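Local coordinates for protein squalene synthase HpnC (Alicyclobacillus acidocaldarius subsp. acidocaldarius, PDB 4HD1) that probably takes part in squalene biosynthesis, as a member of the squalene/phytoene synthase family of all-helical prenyltransferases, at residues 28-32 against 44-48; 72-76 against 89-93. One frame throughout, in Å; residues are numbered along the deposited sequence.

Contact 1: 28-32 against 44-48. With SO4 (sulfate ion), chain B.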
# COMPACT_ATOMS: atom_id res chain seq x y z
N ASN A 28 -8.67 -7.36 -7.81
CA ASN A 28 -8.63 -8.47 -6.86
C ASN A 28 -9.33 -8.21 -5.54
O ASN A 28 -9.05 -8.89 -4.55
CB ASN A 28 -7.18 -8.88 -6.62
CG ASN A 28 -6.61 -9.69 -7.76
OD1 ASN A 28 -7.10 -10.79 -8.05
ND2 ASN A 28 -5.58 -9.17 -8.41
N PHE A 29 -10.25 -7.25 -5.51
CA PHE A 29 -10.81 -6.80 -4.24
C PHE A 29 -11.58 -7.87 -3.46
O PHE A 29 -11.61 -7.83 -2.23
CB PHE A 29 -11.62 -5.52 -4.37
CG PHE A 29 -11.77 -4.79 -3.08
CD1 PHE A 29 -12.95 -4.85 -2.35
CD2 PHE A 29 -10.70 -4.06 -2.56
CE1 PHE A 29 -13.07 -4.19 -1.14
CE2 PHE A 29 -10.82 -3.39 -1.35
CZ PHE A 29 -12.01 -3.45 -0.64
N SER A 30 -12.18 -8.82 -4.17
CA SER A 30 -12.86 -9.93 -3.52
C SER A 30 -11.94 -10.76 -2.62
O SER A 30 -12.39 -11.31 -1.62
CB SER A 30 -13.53 -10.84 -4.54
OG SER A 30 -14.76 -10.29 -4.97
N VAL A 31 -10.67 -10.83 -2.99
CA VAL A 31 -9.66 -11.52 -2.19
C VAL A 31 -9.25 -10.63 -1.02
O VAL A 31 -9.24 -11.07 0.13
CB VAL A 31 -8.41 -11.90 -3.02
CG1 VAL A 31 -7.43 -12.70 -2.18
CG2 VAL A 31 -8.80 -12.69 -4.25
N VAL A 32 -8.92 -9.37 -1.33
CA VAL A 32 -8.51 -8.37 -0.34
C VAL A 32 -9.53 -8.22 0.80
O VAL A 32 -9.16 -7.86 1.93
CB VAL A 32 -8.21 -6.99 -1.02
CG1 VAL A 32 -7.99 -5.88 -0.00
CG2 VAL A 32 -7.00 -7.10 -1.94
N PHE A 44 -13.97 -0.59 4.31
CA PHE A 44 -12.97 -0.97 3.31
C PHE A 44 -13.22 -0.21 1.99
O PHE A 44 -12.28 0.33 1.41
CB PHE A 44 -12.91 -2.50 3.12
CG PHE A 44 -11.94 -3.17 4.06
CD1 PHE A 44 -12.20 -3.26 5.43
CD2 PHE A 44 -10.74 -3.70 3.59
CE1 PHE A 44 -11.30 -3.87 6.30
CE2 PHE A 44 -9.83 -4.31 4.45
CZ PHE A 44 -10.11 -4.39 5.80
N TYR A 45 -14.49 -0.13 1.57
CA TYR A 45 -14.84 0.55 0.33
C TYR A 45 -14.49 2.04 0.37
O TYR A 45 -13.96 2.57 -0.61
CB TYR A 45 -16.31 0.35 -0.05
CG TYR A 45 -16.68 -1.09 -0.34
CD1 TYR A 45 -15.93 -1.86 -1.24
CD2 TYR A 45 -17.79 -1.68 0.26
CE1 TYR A 45 -16.27 -3.17 -1.51
CE2 TYR A 45 -18.14 -3.00 -0.01
CZ TYR A 45 -17.37 -3.74 -0.89
OH TYR A 45 -17.70 -5.05 -1.16
N SER A 46 -14.77 2.70 1.49
CA SER A 46 -14.47 4.14 1.58
C SER A 46 -12.97 4.43 1.67
O SER A 46 -12.49 5.42 1.11
CB SER A 46 -15.23 4.79 2.74
OG SER A 46 -14.84 4.23 3.98
N VAL A 47 -12.23 3.58 2.38
CA VAL A 47 -10.78 3.75 2.49
C VAL A 47 -10.11 3.48 1.14
O VAL A 47 -9.23 4.24 0.71
CB VAL A 47 -10.17 2.89 3.60
CG1 VAL A 47 -8.66 2.87 3.51
CG2 VAL A 47 -10.62 3.41 4.96
N TYR A 48 -10.55 2.42 0.47
CA TYR A 48 -10.01 2.09 -0.84
C TYR A 48 -10.39 3.09 -1.92
O TYR A 48 -9.54 3.41 -2.77
CB TYR A 48 -10.32 0.65 -1.22
CG TYR A 48 -9.29 -0.30 -0.65
CD1 TYR A 48 -8.14 -0.64 -1.36
CD2 TYR A 48 -9.45 -0.84 0.63
CE1 TYR A 48 -7.19 -1.50 -0.83
CE2 TYR A 48 -8.50 -1.71 1.17
CZ TYR A 48 -7.38 -2.03 0.43
OH TYR A 48 -6.43 -2.88 0.96
S SO4 B . -20.84 -6.23 -0.37
O1 SO4 B . -21.78 -6.78 0.65
O2 SO4 B . -21.23 -4.83 -0.73
O3 SO4 B . -19.45 -6.17 0.14
O4 SO4 B . -20.93 -7.18 -1.53
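F29 reaches from the short helix 29-32 into three side chains of helix 41-56. Its CG lies anti to the backbone N (chi1 -159°), which carries the ring across to F44, Y45 and Y48. The first pair is edge-to-face. The F29 ring edge points at one face of Y48, with CE2 3.5 Å from Y48 CD2 and displaced toward the rim of that ring. The two planes stand at 73°. Y45 meets F29 differently. The rings touch rim to rim at 37°, and neither lies over the other; F29 CE1 is 3.4 Å from Y45 CE1. At the far end of F29, CZ rests 4.0 Å from F44 CB, near the plane of the F29 ring.

V32, one turn further on, adds a second point of contact. Its CG1 packs 3.5 Å from Y48 OH, obliquely to the Y48 ring. No hydrogen bond crosses between the two segments; packing, mostly of side chains, joins them.

Y45 has a polar end as well. Its hydroxyl donates a very short hydrogen bond, 2.5 Å from OH to O3 of a sulfate ion, which probably came from the crystallisation liquor. A3 N and R19 NE bind the same ion.

Around the cluster, T22 of helix 12-25 touches F29 and Y48, and Y26 makes an edge-to-face pair with Y48. V143 and I146 of helix 137-146 pack on F44. V32 O also accepts a hydrogen bond from Y245 OH. F29, Y45 and Y48 thus form a largely buried aromatic cluster between helices of the all-helical squalene/phytoene synthase fold.

Contact 2: 72-76 against 89-93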
# COMPACT_ATOMS: atom_id res chain seq x y z
N TYR A 72 -7.03 17.74 -2.86
CA TYR A 72 -7.47 16.44 -2.37
C TYR A 72 -7.21 16.34 -0.87
O TYR A 72 -8.00 15.74 -0.12
CB TYR A 72 -6.76 15.32 -3.12
CG TYR A 72 -7.43 13.97 -3.05
CD1 TYR A 72 -8.55 13.68 -3.83
CD2 TYR A 72 -6.94 12.97 -2.21
CE1 TYR A 72 -9.16 12.43 -3.77
CE2 TYR A 72 -7.54 11.72 -2.15
CZ TYR A 72 -8.65 11.46 -2.93
OH TYR A 72 -9.23 10.21 -2.85
N GLU A 73 -6.11 16.94 -0.43
CA GLU A 73 -5.78 17.03 0.99
C GLU A 73 -6.78 17.93 1.72
O GLU A 73 -7.15 17.65 2.86
CB GLU A 73 -4.35 17.54 1.16
CG GLU A 73 -3.86 17.60 2.60
CD GLU A 73 -2.39 17.93 2.71
OE1 GLU A 73 -2.05 18.87 3.45
OE2 GLU A 73 -1.57 17.25 2.04
N GLU A 74 -7.21 19.00 1.04
CA GLU A 74 -8.26 19.88 1.54
C GLU A 74 -9.58 19.14 1.79
O GLU A 74 -10.21 19.34 2.83
CB GLU A 74 -8.49 21.06 0.58
CG GLU A 74 -7.49 22.19 0.73
CD GLU A 74 -7.35 22.65 2.17
OE1 GLU A 74 -8.38 22.95 2.81
OE2 GLU A 74 -6.20 22.71 2.66
N GLU A 75 -9.98 18.31 0.82
CA GLU A 75 -11.17 17.48 0.94
C GLU A 75 -11.05 16.53 2.13
O GLU A 75 -11.97 16.40 2.93
CB GLU A 75 -11.42 16.71 -0.36
CG GLU A 75 -11.95 17.57 -1.51
CD GLU A 75 -11.61 17.04 -2.90
OE1 GLU A 75 -11.89 15.86 -3.18
OE2 GLU A 75 -11.07 17.83 -3.72
N LEU A 76 -9.88 15.90 2.25
CA LEU A 76 -9.59 14.99 3.36
C LEU A 76 -9.74 15.68 4.71
O LEU A 76 -10.40 15.14 5.60
CB LEU A 76 -8.19 14.38 3.20
CG LEU A 76 -7.67 13.29 4.15
CD1 LEU A 76 -7.05 13.89 5.41
CD2 LEU A 76 -8.72 12.24 4.49
N PHE A 89 -16.16 11.19 -0.07
CA PHE A 89 -15.68 11.78 1.17
C PHE A 89 -16.74 11.88 2.27
O PHE A 89 -16.40 11.94 3.45
CB PHE A 89 -15.02 13.14 0.92
CG PHE A 89 -13.59 13.03 0.46
CD1 PHE A 89 -12.57 12.74 1.37
CD2 PHE A 89 -13.26 13.21 -0.88
CE1 PHE A 89 -11.25 12.63 0.95
CE2 PHE A 89 -11.94 13.11 -1.31
CZ PHE A 89 -10.94 12.82 -0.39
N ARG A 90 -18.02 11.92 1.89
CA ARG A 90 -19.09 11.79 2.87
C ARG A 90 -19.06 10.38 3.48
O ARG A 90 -19.17 10.23 4.70
CB ARG A 90 -20.46 12.11 2.26
CG ARG A 90 -20.91 13.55 2.46
CD ARG A 90 -22.29 13.84 1.87
NE ARG A 90 -22.17 14.46 0.55
CZ ARG A 90 -22.59 13.91 -0.60
NH1 ARG A 90 -23.19 12.74 -0.61
NH2 ARG A 90 -22.41 14.56 -1.74
N ALA A 91 -18.90 9.37 2.64
CA ALA A 91 -18.74 8.00 3.13
C ALA A 91 -17.50 7.90 4.03
O ALA A 91 -17.58 7.36 5.14
CB ALA A 91 -18.67 7.02 1.97
N LEU A 92 -16.37 8.43 3.57
CA LEU A 92 -15.14 8.43 4.38
C LEU A 92 -15.33 9.13 5.73
O LEU A 92 -14.87 8.63 6.76
CB LEU A 92 -13.96 9.04 3.62
CG LEU A 92 -12.58 8.74 4.20
CD1 LEU A 92 -12.24 7.26 4.06
CD2 LEU A 92 -11.50 9.60 3.56
N GLN A 93 -16.01 10.27 5.71
CA GLN A 93 -16.38 11.04 6.90
C GLN A 93 -17.09 10.20 7.97
O GLN A 93 -16.78 10.30 9.17
CB GLN A 93 -17.29 12.19 6.48
CG GLN A 93 -17.47 13.30 7.49
CD GLN A 93 -18.12 14.51 6.84
OE1 GLN A 93 -17.45 15.49 6.54
NE2 GLN A 93 -19.42 14.42 6.58
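The F89 ring lies against Y72, E75 and L76 of the facing helix. E75 CB sits over one face of it, 3.9 Å from the ring centroid and 16° off the normal, a CH-pi contact. The ring's edge turns toward Y72. F89 CZ stands over one face of the Y72 ring, offset toward the rim and 3.7 Å from Y72 CZ. The ring planes meet at 69°, an edge-to-face pair. Y72 CG is anti to its main-chain nitrogen (chi1 -160°), and the end of the side chain comes nearer to helix 87-99 than its base does.

The carboxylate of E75 also reaches F89. E75 OE1 is 3.3 Å from F89 CE2, and the carboxylate plane is nearly perpendicular to the ring. OE1 stands above the ring plane, out past its rim, on the same face as CB, and makes no hydrogen bond across the contact. L76 closes in through its backbone, with its CA 3.8 Å from F89 CE1. Further along, the methyls L76 CD2 and L92 CD2 meet at 3.9 Å.

With an alanine in place of F89, a gap would probably open beside Y72 and L76, and E75 CB would lose the ring face it rests on. The hydroxyl of Y72 is held elsewhere, by a hydrogen bond with F50 O.

The axes of the two helical segments pass 11.5 Å apart, and the F89 ring lies between them. F50 of helix 41-56 touches Y72, L76, F89 and L92. F106 of helix 104-118 packs on both leucines. Consecutive helices 65-81 and 87-99 are joined mainly by aromatic and aliphatic packing, with the E75 side chain lying against F89, and helices 41-56 and 104-118 pack against the same pair.

In the fold
From the N terminus, helix 12-25 leads into the short helix 29-32. Contact 1 then brings 44-48 back against 28-32, closing a loop of 11 residues. Helix 41-56 runs on to helix 65-81, and contact 2 closes the turn from there to helix 87-99 over 12 residues. The two closures follow in series; they neither nest nor cross. Their centres are about 18 Å apart, yet they touch: L92 CD1 packs 3.5 Å from S46 O. S46 OG also bonds to T95 OG1. Helix 41-56 is thus the shared element, tying helix 29-32 to helices 65-81 and 87-99 within the squalene/phytoene synthase fold.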